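Long-range contacts in coronin (Toxoplasma gondii, PDB 4OZU), which probably binds actin filaments, as coronins generally do, the chain here being the WD40 beta-propeller domain of the longer protein: residues E44-P49 with L61-I66; T127-K132 with S148-G153; D200-Q205 with E377-G382; A330-M335 with F349-K354. All blocks are in the same frame, centred on the assembly; numbering follows the deposited sequence.

Contact 1. Residues E44-P49 with L61-I66; sequences EYIAAP and LRLADI
Glu44 and Arg62 run side by side and point the same way at the open end of the hairpin formed by strands 45-49 and 58-62. With CG anti to the backbone N (chi1 -179°) and a bend at chi2, Glu44 brings OE2 to the edge of the guanidinium. Arg62 grips that single oxygen side-on, with NH2 at 3.1 Å and NE at 3.2 Å from OE2 of Glu44. Both nitrogens come from above the carboxylate plane. Arg62 NH1 reaches Asp65 OD2 at 3.0 Å, so the long, many-donor arginine suits a place between two acids. CG of Glu44 also covers one face of the Tyr45 ring, whose plane stands nearly perpendicular to the guanidinium.

The backbones pair next to these groups: Ile46 N gives to Leu61 O, and Leu61 N returns a bond to Ile46 O. Past the strand end Leu63 N bonds to Glu44 O, at 2.8 Å and from above the carbonyl plane. The branched side chains of Ile46 and Leu63 cross at about a right angle, CD1 to CD1 at 3.8 Å. Ile46 also packs on Tyr24 of strand 16-25, while Tyr45 leans on Phe87 of strand 82-87, so the hairpin lies between two neighbouring sheets.

Contact 2. Residues T127-K132 with S148-G153; sequences TGALKK and SGCFDG
Ala129 is the first residue of 127-132 to meet the other segment; its small methyl turns toward Cys150 and stops 4.3 Å from SG. Leu130 contributes mainly its backbone. Its N donates to a water, which in turn donates to OD2 of Asp152 at 2.6 Å, so a single water ties the loop to the turn. The other oxygen of that carboxylate, OD1, is hydrogen-bonded to Thr154 OG1, so each oxygen of Asp152 has a partner.

At Lys131 the aliphatic part does the work: CB lies 3.9 Å from Cys150 SG. CG, anti to the carbonyl carbon (chi1 -66°), passes 4.0 Å from CB of Asp152, and the bend at chi2 then leads the ammonium end away. A long chain suits this exposed place because its methylenes can pack while its charge goes elsewhere. The thiol, anti to its own backbone N, lies 3.4 Å from Lys131 O and accepts from the N-H of Asp152.

Lys132 closes the contact. Its O takes the N-H of Phe151 at 2.9 Å, almost exactly along the C=O axis. CG takes the crowded position between N and carbonyl carbon (chi1 59°), and from there the extended chain crosses obliquely over one face of the Phe151 ring. CE makes a CH-pi contact, 3.9 Å from the ring centroid, and NZ a cation-pi contact at 4.7 Å.

Residues 150-153 form a type I turn, closed by Gly153 N to Cys150 O, with Gly153 at a positive phi that suits glycine. This is the hairpin turn between strands 145-150 and 154-159, met by the loop entering strand 133-138, as in a blade of a WD40 propeller.

Contact 3. Residues D200-Q205 with E377-G382; sequences DPRAAQ and EEWFKG
A cation-pi stack joins the turn between strands 195-200 and 205-211 to the end of the short helix 376-380, far along the chain. Arg202 lays its guanidinium flat on the Trp379 indole, with the two planes only 8° apart. CZ is 3.8 Å from the centroid of the five-membered ring, and CD sits over the six-membered ring, 3.7 Å from its centroid. The bend at chi3 (-64°) lets the chain follow the indole in this way. In its own plane the same guanidinium sends NH1 to the backbone O of Trp379, 2.8 Å away and on a lone pair.

That carbonyl also accepts from Gly382 N in the Schellman motif that ends the helix; the positive phi required there suits glycine. Arginine suits this place because its flat cation can stack on the ring while an in-plane N-H bonds to a carbonyl at the helix end; that carbonyl would probably help to stabilise its charge. Just beyond the helix, NH1 also bonds to Glu383 O and NH2 to Asn384 OD1. On the turn side, Asp200 OD1 accepts from Ala203 N in an Asx motif. Pro201 meets the indole at its edge, CG lying 3.8 Å from CH2 of Trp379. The tryptophan side chain also touches Ile145 of strand 145-150.

Contact 4. Residues A330-M335 with F349-K354; sequences AEIGRM and FIVPRK
Phe349 carries the largest share of this contact between strands 331-339 and 343-350. Its CB lies 3.8 Å from Gly333 O, and CG stands anti to the carbonyl carbon (chi1 -57°), which lays the ring alongside the partner strand. CD2 comes 3.6 Å from Gly333 O, close to the ring edge. One bond farther, CE2 meets CB of Met335 at 3.8 Å, and at the tip CZ approaches the flexible Met335 CE at 4.2 Å. The strand therefore runs past the edge of the ring, and Gly333 has no side chain beside it. Tyr294 meets the ring edge-to-face.

The two strands form an antiparallel hairpin interrupted by a classic beta bulge, in which Ile332 and Gly333 both face Phe349. Ile332 N donates to Phe349 O at 2.9 Å, nearly along the C=O axis, while Phe349 N bonds to Gly333 O from above the carbonyl plane. Beyond the bulge Val351 N reaches Ala330 O at 3.2 Å. The branched side chains of Ile332 and Val351 cross obliquely, CG2 to CG2 at 4.0 Å. Glu331, buried and extended beyond CG, turns to the face shared with Ile350. Arg334 holds it side-on, NE to OE2 and NH2 to OE1, and OE2 also accepts from Ser348 OG, so the buried carboxylate is well supplied with donors.

Along the chain contact 1 closes before contact 2 opens, contact 2 closes before contact 3, and contact 4 is nested inside the loop closed by contact 3. Contacts 1 and 4 are hairpins in neighbouring sheets, with centres 21 Å apart, and they touch where Leu63 CD1 packs on Arg334 NH1. Contacts 2 and 3 also have centres about 21 Å apart, but their nearest atoms stay about 9 Å apart. Contacts 2 and 4 lie on opposite sides of the chain's centre, as do contacts 3 and 4. Three contacts are thus local to a sheet, whereas 200-205 with 377-382 brings the C-terminal helix back to a mid-chain blade of the propeller.

Contact 1. Residues E44-P49 with L61-I66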
loop_
_atom_site.group_PDB
_atom_site.type_symbol
_atom_site.label_atom_id
_atom_site.label_comp_id
_atom_site.label_asym_id
_atom_site.label_seq_id
_atom_site.Cartn_x
_atom_site.Cartn_y
_atom_site.Cartn_z
ATOM N N GLU A 44 -0.411 6.446 -13.699
ATOM C CA GLU A 44 0.050 7.648 -14.401
ATOM C C GLU A 44 1.057 8.464 -13.595
ATOM O O GLU A 44 2.007 9.012 -14.163
ATOM C CB GLU A 44 -1.151 8.533 -14.751
ATOM C CG GLU A 44 -0.829 9.819 -15.506
ATOM C CD GLU A 44 -0.649 9.593 -16.992
ATOM O OE1 GLU A 44 -0.630 8.419 -17.421
ATOM O OE2 GLU A 44 -0.535 10.593 -17.733
ATOM N N TYR A 45 0.849 8.544 -12.285
ATOM C CA TYR A 45 1.595 9.478 -11.438
ATOM C C TYR A 45 2.343 8.806 -10.297
ATOM O O TYR A 45 1.994 7.714 -9.852
ATOM C CB TYR A 45 0.657 10.531 -10.833
ATOM C CG TYR A 45 -0.183 11.268 -11.841
ATOM C CD1 TYR A 45 0.406 12.060 -12.810
ATOM C CD2 TYR A 45 -1.571 11.191 -11.810
ATOM C CE1 TYR A 45 -0.350 12.734 -13.740
ATOM C CE2 TYR A 45 -2.341 11.868 -12.734
ATOM C CZ TYR A 45 -1.720 12.637 -13.700
ATOM O OH TYR A 45 -2.457 13.322 -14.635
ATOM N N ILE A 46 3.368 9.502 -9.824
ATOM C CA ILE A 46 4.073 9.159 -8.601
ATOM C C ILE A 46 3.889 10.316 -7.623
ATOM O O ILE A 46 4.044 11.470 -8.011
ATOM C CB ILE A 46 5.587 8.940 -8.848
ATOM C CG1 ILE A 46 5.822 7.818 -9.866
ATOM C CG2 ILE A 46 6.312 8.640 -7.545
ATOM C CD1 ILE A 46 7.235 7.802 -10.430
ATOM N N ALA A 47 3.562 10.012 -6.371
ATOM C CA ALA A 47 3.516 11.029 -5.326
ATOM C C ALA A 47 4.691 10.821 -4.384
ATOM O O ALA A 47 4.922 9.708 -3.914
ATOM C CB ALA A 47 2.200 10.967 -4.565
ATOM N N ALA A 48 5.433 11.888 -4.110
ATOM C CA ALA A 48 6.554 11.822 -3.178
ATOM C C ALA A 48 6.626 13.093 -2.329
ATOM O O ALA A 48 6.765 14.189 -2.872
ATOM C CB ALA A 48 7.860 11.614 -3.935
ATOM N N PRO A 49 6.504 12.956 -0.995
ATOM C CA PRO A 49 6.667 14.122 -0.123
ATOM C C PRO A 49 7.968 14.874 -0.405
ATOM O O PRO A 49 9.031 14.260 -0.523
ATOM C CB PRO A 49 6.666 13.509 1.278
ATOM C CG PRO A 49 5.817 12.298 1.143
ATOM C CD PRO A 49 6.079 11.763 -0.237
ATOM N N LEU A 61 4.935 13.478 -9.924
ATOM C CA LEU A 61 5.686 13.172 -11.136
ATOM C C LEU A 61 4.853 12.287 -12.040
ATOM O O LEU A 61 4.013 11.529 -11.558
ATOM C CB LEU A 61 6.996 12.453 -10.805
ATOM C CG LEU A 61 8.111 13.195 -10.070
ATOM C CD1 LEU A 61 7.733 13.518 -8.635
ATOM C CD2 LEU A 61 9.372 12.348 -10.109
ATOM N N ARG A 62 5.088 12.364 -13.342
ATOM C CA ARG A 62 4.503 11.389 -14.251
ATOM C C ARG A 62 5.399 10.158 -14.304
ATOM O O ARG A 62 6.609 10.264 -14.499
ATOM C CB ARG A 62 4.307 11.982 -15.646
ATOM C CG ARG A 62 3.250 13.079 -15.685
ATOM C CD ARG A 62 2.827 13.437 -17.105
ATOM N NE ARG A 62 2.209 12.302 -17.790
ATOM C CZ ARG A 62 2.796 11.563 -18.731
ATOM N NH1 ARG A 62 4.034 11.826 -19.138
ATOM N NH2 ARG A 62 2.133 10.552 -19.278
ATOM N N LEU A 63 4.789 8.990 -14.113
ATOM C CA LEU A 63 5.496 7.715 -14.127
ATOM C C LEU A 63 6.327 7.544 -15.401
ATOM O O LEU A 63 7.446 7.035 -15.361
ATOM C CB LEU A 63 4.485 6.571 -13.984
ATOM C CG LEU A 63 5.000 5.142 -13.852
ATOM C CD1 LEU A 63 5.815 4.969 -12.596
ATOM C CD2 LEU A 63 3.827 4.178 -13.859
ATOM N N ALA A 64 5.785 8.003 -16.524
ATOM C CA ALA A 64 6.426 7.820 -17.818
ATOM C C ALA A 64 7.626 8.747 -18.028
ATOM O O ALA A 64 8.525 8.439 -18.817
ATOM C CB ALA A 64 5.411 8.030 -18.927
ATOM N N ASP A 65 7.642 9.876 -17.330
ATOM C CA ASP A 65 8.663 10.894 -17.563
ATOM C C ASP A 65 9.883 10.670 -16.678
ATOM O O ASP A 65 10.192 11.474 -15.796
ATOM C CB ASP A 65 8.083 12.290 -17.327
ATOM C CG ASP A 65 7.041 12.672 -18.369
ATOM O OD1 ASP A 65 7.067 12.098 -19.482
ATOM O OD2 ASP A 65 6.200 13.550 -18.076
ATOM N N ILE A 66 10.574 9.564 -16.928
ATOM C CA ILE A 66 11.753 9.214 -16.157
ATOM C C ILE A 66 12.942 10.042 -16.643
ATOM O O ILE A 66 12.963 10.512 -17.786
ATOM C CB ILE A 66 12.056 7.701 -16.262
ATOM C CG1 ILE A 66 13.081 7.283 -15.202
ATOM C CG2 ILE A 66 12.522 7.337 -17.670
ATOM C CD1 ILE A 66 12.989 5.814 -14.810
HETATM O O HOH W 1 2.937 8.605 -16.730
#

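Contact 2. Residues T127-K132 with S148-G153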
loop_
_atom_site.group_PDB
_atom_site.type_symbol
_atom_site.label_atom_id
_atom_site.label_comp_id
_atom_site.label_asym_id
_atom_site.label_seq_id
_atom_site.Cartn_x
_atom_site.Cartn_y
_atom_site.Cartn_z
ATOM N N THR A 127 -12.165 16.425 8.566
ATOM C CA THR A 127 -11.697 16.902 9.866
ATOM C C THR A 127 -12.295 16.084 11.004
ATOM O O THR A 127 -13.318 15.416 10.824
ATOM C CB THR A 127 -12.060 18.379 10.075
ATOM O OG1 THR A 127 -13.485 18.534 10.041
ATOM C CG2 THR A 127 -11.434 19.255 8.996
ATOM N N GLY A 128 -11.655 16.135 12.172
ATOM C CA GLY A 128 -12.210 15.536 13.375
ATOM C C GLY A 128 -11.227 14.728 14.203
ATOM O O GLY A 128 -11.412 14.581 15.412
ATOM N N ALA A 129 -10.190 14.199 13.559
ATOM C CA ALA A 129 -9.170 13.431 14.261
ATOM C C ALA A 129 -8.500 14.319 15.292
ATOM O O ALA A 129 -8.234 15.491 15.019
ATOM C CB ALA A 129 -8.149 12.873 13.280
ATOM N N LEU A 130 -8.237 13.770 16.474
ATOM C CA LEU A 130 -7.715 14.564 17.588
ATOM C C LEU A 130 -6.189 14.613 17.627
ATOM O O LEU A 130 -5.618 15.485 18.273
ATOM C CB LEU A 130 -8.242 14.022 18.921
ATOM C CG LEU A 130 -9.760 14.049 19.113
ATOM C CD1 LEU A 130 -10.119 13.598 20.515
ATOM C CD2 LEU A 130 -10.339 15.430 18.842
ATOM N N LYS A 131 -5.530 13.677 16.949
ATOM C CA LYS A 131 -4.073 13.684 16.867
ATOM C C LYS A 131 -3.652 13.396 15.431
ATOM O O LYS A 131 -4.498 13.246 14.546
ATOM C CB LYS A 131 -3.463 12.665 17.837
ATOM C CG LYS A 131 -3.690 12.988 19.312
ATOM C CD LYS A 131 -2.904 14.224 19.719
ATOM C CE LYS A 131 -3.106 14.572 21.181
ATOM N NZ LYS A 131 -2.287 15.752 21.571
ATOM N N LYS A 132 -2.347 13.356 15.187
ATOM C CA LYS A 132 -1.858 13.168 13.829
ATOM C C LYS A 132 -2.441 11.908 13.207
ATOM O O LYS A 132 -2.603 10.880 13.872
ATOM C CB LYS A 132 -0.330 13.115 13.801
ATOM C CG LYS A 132 0.307 12.027 14.636
ATOM C CD LYS A 132 1.828 12.160 14.593
ATOM C CE LYS A 132 2.523 11.103 15.432
ATOM N NZ LYS A 132 3.984 11.367 15.535
ATOM N N SER A 148 -9.119 6.030 7.862
ATOM C CA SER A 148 -7.951 6.758 8.348
ATOM C C SER A 148 -7.635 6.339 9.776
ATOM O O SER A 148 -8.521 6.263 10.625
ATOM C CB SER A 148 -8.165 8.268 8.270
ATOM O OG SER A 148 -8.877 8.744 9.395
ATOM N N GLY A 149 -6.360 6.051 10.016
ATOM C CA GLY A 149 -5.883 5.644 11.325
ATOM C C GLY A 149 -5.145 6.777 12.009
ATOM O O GLY A 149 -4.290 7.444 11.416
ATOM N N CYS A 150 -5.481 6.991 13.275
ATOM C CA CYS A 150 -4.978 8.117 14.041
ATOM C C CYS A 150 -3.989 7.649 15.104
ATOM O O CYS A 150 -4.088 6.538 15.613
ATOM C CB CYS A 150 -6.154 8.864 14.683
ATOM S SG CYS A 150 -5.718 10.287 15.674
ATOM N N PHE A 151 -3.033 8.506 15.426
ATOM C CA PHE A 151 -2.052 8.222 16.463
ATOM C C PHE A 151 -2.712 7.949 17.821
ATOM O O PHE A 151 -2.104 7.328 18.693
ATOM C CB PHE A 151 -1.079 9.396 16.567
ATOM C CG PHE A 151 0.047 9.185 17.539
ATOM C CD1 PHE A 151 0.995 8.198 17.328
ATOM C CD2 PHE A 151 0.172 10.003 18.648
ATOM C CE1 PHE A 151 2.039 8.021 18.220
ATOM C CE2 PHE A 151 1.210 9.830 19.541
ATOM C CZ PHE A 151 2.146 8.839 19.327
ATOM N N ASP A 152 -3.950 8.409 17.999
ATOM C CA ASP A 152 -4.629 8.254 19.289
ATOM C C ASP A 152 -5.377 6.922 19.405
ATOM O O ASP A 152 -6.018 6.654 20.428
ATOM C CB ASP A 152 -5.586 9.429 19.536
ATOM C CG ASP A 152 -6.841 9.376 18.677
ATOM O OD1 ASP A 152 -6.982 8.490 17.814
ATOM O OD2 ASP A 152 -7.701 10.260 18.865
ATOM N N GLY A 153 -5.297 6.109 18.352
ATOM C CA GLY A 153 -5.887 4.777 18.332
ATOM C C GLY A 153 -7.213 4.662 17.599
ATOM O O GLY A 153 -7.783 3.570 17.506
HETATM O O HOH W 2 -9.258 10.934 16.840
#

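Contact 3. Residues D200-Q205 with E377-G382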
loop_
_atom_site.group_PDB
_atom_site.type_symbol
_atom_site.label_atom_id
_atom_site.label_comp_id
_atom_site.label_asym_id
_atom_site.label_seq_id
_atom_site.Cartn_x
_atom_site.Cartn_y
_atom_site.Cartn_z
ATOM N N ASP A 200 -15.150 -4.276 11.389
ATOM C CA ASP A 200 -16.268 -4.214 10.451
ATOM C C ASP A 200 -16.875 -2.810 10.501
ATOM O O ASP A 200 -17.587 -2.473 11.448
ATOM C CB ASP A 200 -17.314 -5.277 10.797
ATOM C CG ASP A 200 -18.456 -5.348 9.782
ATOM O OD1 ASP A 200 -18.813 -4.312 9.182
ATOM O OD2 ASP A 200 -19.005 -6.455 9.598
ATOM N N PRO A 201 -16.590 -1.977 9.488
ATOM C CA PRO A 201 -17.074 -0.591 9.566
ATOM C C PRO A 201 -18.588 -0.441 9.441
ATOM O O PRO A 201 -19.157 0.453 10.060
ATOM C CB PRO A 201 -16.378 0.092 8.393
ATOM C CG PRO A 201 -16.041 -1.020 7.440
ATOM C CD PRO A 201 -15.750 -2.206 8.299
ATOM N N ARG A 202 -19.234 -1.286 8.649
ATOM C CA ARG A 202 -20.677 -1.180 8.483
ATOM C C ARG A 202 -21.417 -1.591 9.760
ATOM O O ARG A 202 -22.556 -1.181 9.980
ATOM C CB ARG A 202 -21.136 -2.018 7.292
ATOM C CG ARG A 202 -20.767 -1.377 5.958
ATOM C CD ARG A 202 -21.108 -2.239 4.780
ATOM N NE ARG A 202 -20.330 -3.470 4.780
ATOM C CZ ARG A 202 -20.395 -4.386 3.822
ATOM N NH1 ARG A 202 -21.207 -4.213 2.786
ATOM N NH2 ARG A 202 -19.658 -5.476 3.910
ATOM N N ALA A 203 -20.760 -2.388 10.599
ATOM C CA ALA A 203 -21.314 -2.774 11.899
ATOM C C ALA A 203 -20.736 -1.896 13.006
ATOM O O ALA A 203 -21.210 -1.927 14.145
ATOM C CB ALA A 203 -21.027 -4.237 12.180
ATOM N N ALA A 204 -19.707 -1.126 12.653
ATOM C CA ALA A 204 -18.994 -0.262 13.588
ATOM C C ALA A 204 -18.503 -1.038 14.804
ATOM O O ALA A 204 -18.672 -0.594 15.940
ATOM C CB ALA A 204 -19.887 0.897 14.020
ATOM N N GLN A 205 -17.896 -2.198 14.573
ATOM C CA GLN A 205 -17.447 -3.029 15.682
ATOM C C GLN A 205 -16.159 -3.782 15.376
ATOM O O GLN A 205 -15.821 -4.049 14.216
ATOM C CB GLN A 205 -18.557 -4.012 16.086
ATOM C CG GLN A 205 -18.835 -5.121 15.092
ATOM C CD GLN A 205 -20.076 -5.932 15.454
ATOM O OE1 GLN A 205 -20.955 -5.458 16.176
ATOM N NE2 GLN A 205 -20.148 -7.160 14.952
ATOM N N GLU A 377 -23.706 3.411 -1.747
ATOM C CA GLU A 377 -25.081 3.116 -1.369
ATOM C C GLU A 377 -25.335 1.609 -1.408
ATOM O O GLU A 377 -25.986 1.067 -0.518
ATOM C CB GLU A 377 -26.060 3.856 -2.288
ATOM C CG GLU A 377 -26.082 5.377 -2.103
ATOM C CD GLU A 377 -24.741 6.046 -2.391
ATOM O OE1 GLU A 377 -24.080 5.672 -3.390
ATOM O OE2 GLU A 377 -24.344 6.939 -1.609
ATOM N N GLU A 378 -24.808 0.935 -2.430
ATOM C CA GLU A 378 -24.944 -0.519 -2.541
ATOM C C GLU A 378 -24.227 -1.218 -1.389
ATOM O O GLU A 378 -24.739 -2.170 -0.807
ATOM C CB GLU A 378 -24.384 -1.016 -3.880
ATOM C CG GLU A 378 -25.280 -0.720 -5.083
ATOM C CD GLU A 378 -24.577 -0.968 -6.410
ATOM O OE1 GLU A 378 -23.352 -1.170 -6.397
ATOM O OE2 GLU A 378 -25.237 -0.956 -7.468
ATOM N N TRP A 379 -23.041 -0.727 -1.063
ATOM C CA TRP A 379 -22.232 -1.299 0.004
ATOM C C TRP A 379 -22.936 -1.168 1.358
ATOM O O TRP A 379 -22.946 -2.103 2.154
ATOM C CB TRP A 379 -20.875 -0.610 0.025
ATOM C CG TRP A 379 -19.844 -1.190 0.922
ATOM C CD1 TRP A 379 -19.247 -2.418 0.811
ATOM C CD2 TRP A 379 -19.225 -0.543 2.037
ATOM N NE1 TRP A 379 -18.305 -2.575 1.801
ATOM C CE2 TRP A 379 -18.272 -1.436 2.566
ATOM C CE3 TRP A 379 -19.391 0.703 2.649
ATOM C CZ2 TRP A 379 -17.493 -1.126 3.675
ATOM C CZ3 TRP A 379 -18.617 1.009 3.752
ATOM C CH2 TRP A 379 -17.685 0.100 4.257
ATOM N N PHE A 380 -23.543 -0.012 1.609
ATOM C CA PHE A 380 -24.233 0.202 2.877
ATOM C C PHE A 380 -25.500 -0.647 2.987
ATOM O O PHE A 380 -26.010 -0.866 4.082
ATOM C CB PHE A 380 -24.574 1.680 3.061
ATOM C CG PHE A 380 -23.398 2.513 3.476
ATOM C CD1 PHE A 380 -22.714 2.224 4.646
ATOM C CD2 PHE A 380 -22.977 3.580 2.705
ATOM C CE1 PHE A 380 -21.631 2.986 5.038
ATOM C CE2 PHE A 380 -21.890 4.347 3.093
ATOM C CZ PHE A 380 -21.217 4.050 4.254
ATOM N N LYS A 381 -25.999 -1.127 1.856
ATOM C CA LYS A 381 -27.141 -2.034 1.866
ATOM C C LYS A 381 -26.700 -3.456 2.218
ATOM O O LYS A 381 -27.533 -4.348 2.361
ATOM C CB LYS A 381 -27.864 -2.004 0.515
ATOM C CG LYS A 381 -28.727 -0.760 0.314
ATOM C CD LYS A 381 -29.411 -0.732 -1.049
ATOM C CE LYS A 381 -30.430 0.399 -1.140
ATOM N NZ LYS A 381 -29.842 1.743 -0.887
ATOM N N GLY A 382 -25.389 -3.662 2.357
ATOM C CA GLY A 382 -24.848 -4.943 2.782
ATOM C C GLY A 382 -24.304 -5.808 1.657
ATOM O O GLY A 382 -24.008 -6.988 1.858
#

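Contact 4. Residues A330-M335 with F349-K354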
loop_
_atom_site.group_PDB
_atom_site.type_symbol
_atom_site.label_atom_id
_atom_site.label_comp_id
_atom_site.label_asym_id
_atom_site.label_seq_id
_atom_site.Cartn_x
_atom_site.Cartn_y
_atom_site.Cartn_z
ATOM N N ALA A 330 7.677 -9.323 -19.055
ATOM C CA ALA A 330 7.334 -10.291 -18.015
ATOM C C ALA A 330 7.532 -9.659 -16.644
ATOM O O ALA A 330 7.863 -10.339 -15.668
ATOM C CB ALA A 330 8.162 -11.565 -18.147
ATOM N N GLU A 331 7.325 -8.348 -16.578
ATOM C CA GLU A 331 7.333 -7.635 -15.307
ATOM C C GLU A 331 6.018 -7.884 -14.584
ATOM O O GLU A 331 4.960 -7.612 -15.145
ATOM C CB GLU A 331 7.530 -6.133 -15.534
ATOM C CG GLU A 331 7.596 -5.312 -14.254
ATOM C CD GLU A 331 7.665 -3.822 -14.525
ATOM O OE1 GLU A 331 6.759 -3.298 -15.219
ATOM O OE2 GLU A 331 8.623 -3.174 -14.044
ATOM N N ILE A 332 6.065 -8.383 -13.347
ATOM C CA ILE A 332 4.827 -8.603 -12.596
ATOM C C ILE A 332 4.633 -7.570 -11.484
ATOM O O ILE A 332 3.516 -7.353 -11.018
ATOM C CB ILE A 332 4.762 -10.025 -11.998
ATOM C CG1 ILE A 332 5.807 -10.230 -10.908
ATOM C CG2 ILE A 332 4.920 -11.072 -13.105
ATOM C CD1 ILE A 332 5.575 -11.485 -10.103
ATOM N N GLY A 333 5.721 -6.937 -11.063
ATOM C CA GLY A 333 5.645 -5.867 -10.085
ATOM C C GLY A 333 6.798 -4.902 -10.250
ATOM O O GLY A 333 7.808 -5.229 -10.890
ATOM N N ARG A 334 6.644 -3.705 -9.696
ATOM C CA ARG A 334 7.720 -2.719 -9.732
ATOM C C ARG A 334 7.715 -1.866 -8.478
ATOM O O ARG A 334 6.694 -1.280 -8.108
ATOM C CB ARG A 334 7.609 -1.827 -10.973
ATOM C CG ARG A 334 8.854 -0.984 -11.220
ATOM C CD ARG A 334 8.629 0.076 -12.300
ATOM N NE ARG A 334 7.989 -0.468 -13.498
ATOM C CZ ARG A 334 7.362 0.271 -14.409
ATOM N NH1 ARG A 334 7.303 1.593 -14.282
ATOM N NH2 ARG A 334 6.796 -0.307 -15.458
ATOM N N MET A 335 8.865 -1.825 -7.820
ATOM C CA MET A 335 9.066 -0.954 -6.674
ATOM C C MET A 335 9.709 0.348 -7.125
ATOM O O MET A 335 10.590 0.347 -7.977
ATOM C CB MET A 335 9.949 -1.637 -5.633
ATOM C CG MET A 335 10.253 -0.794 -4.408
ATOM S SD MET A 335 11.557 -1.528 -3.399
ATOM C CE MET A 335 10.775 -3.049 -2.884
ATOM N N PHE A 349 10.405 -6.542 -10.955
ATOM C CA PHE A 349 10.410 -7.944 -10.563
ATOM C C PHE A 349 9.870 -8.750 -11.734
ATOM O O PHE A 349 8.704 -8.617 -12.124
ATOM C CB PHE A 349 9.603 -8.144 -9.284
ATOM C CG PHE A 349 10.111 -7.305 -8.150
ATOM C CD1 PHE A 349 11.157 -7.750 -7.361
ATOM C CD2 PHE A 349 9.589 -6.047 -7.918
ATOM C CE1 PHE A 349 11.650 -6.965 -6.332
ATOM C CE2 PHE A 349 10.076 -5.258 -6.889
ATOM C CZ PHE A 349 11.109 -5.717 -6.101
ATOM N N ILE A 350 10.759 -9.561 -12.290
ATOM C CA ILE A 350 10.577 -10.189 -13.592
ATOM C C ILE A 350 10.678 -11.697 -13.488
ATOM O O ILE A 350 11.584 -12.224 -12.847
ATOM C CB ILE A 350 11.633 -9.668 -14.592
ATOM C CG1 ILE A 350 11.400 -8.183 -14.862
ATOM C CG2 ILE A 350 11.575 -10.427 -15.902
ATOM C CD1 ILE A 350 12.592 -7.467 -15.407
ATOM N N VAL A 351 9.739 -12.396 -14.111
ATOM C CA VAL A 351 9.841 -13.844 -14.244
ATOM C C VAL A 351 10.761 -14.171 -15.411
ATOM O O VAL A 351 10.489 -13.756 -16.534
ATOM C CB VAL A 351 8.470 -14.493 -14.482
ATOM C CG1 VAL A 351 8.610 -16.006 -14.630
ATOM C CG2 VAL A 351 7.516 -14.144 -13.351
ATOM N N PRO A 352 11.853 -14.919 -15.158
ATOM C CA PRO A 352 12.747 -15.249 -16.269
ATOM C C PRO A 352 12.105 -16.245 -17.217
ATOM O O PRO A 352 11.621 -17.289 -16.784
ATOM C CB PRO A 352 13.972 -15.854 -15.576
ATOM C CG PRO A 352 13.447 -16.400 -14.300
ATOM C CD PRO A 352 12.325 -15.491 -13.884
ATOM N N ARG A 353 12.104 -15.909 -18.501
ATOM C CA ARG A 353 11.547 -16.772 -19.525
ATOM C C ARG A 353 12.485 -16.783 -20.719
ATOM O O ARG A 353 13.174 -15.798 -20.982
ATOM C CB ARG A 353 10.148 -16.301 -19.925
ATOM C CG ARG A 353 9.084 -16.556 -18.862
ATOM C CD ARG A 353 8.727 -18.035 -18.771
ATOM N NE ARG A 353 7.841 -18.336 -17.647
ATOM C CZ ARG A 353 6.516 -18.219 -17.668
ATOM N NH1 ARG A 353 5.884 -17.790 -18.755
ATOM N NH2 ARG A 353 5.814 -18.526 -16.587
ATOM N N LYS A 354 12.519 -17.910 -21.424
ATOM C CA LYS A 354 13.399 -18.079 -22.572
ATOM C C LYS A 354 13.181 -16.961 -23.586
ATOM O O LYS A 354 14.113 -16.232 -23.930
ATOM C CB LYS A 354 13.164 -19.445 -23.220
ATOM C CG LYS A 354 14.033 -19.725 -24.431
ATOM C CD LYS A 354 13.677 -21.064 -25.056
ATOM C CE LYS A 354 14.416 -21.286 -26.364
ATOM N NZ LYS A 354 13.941 -22.510 -27.064
#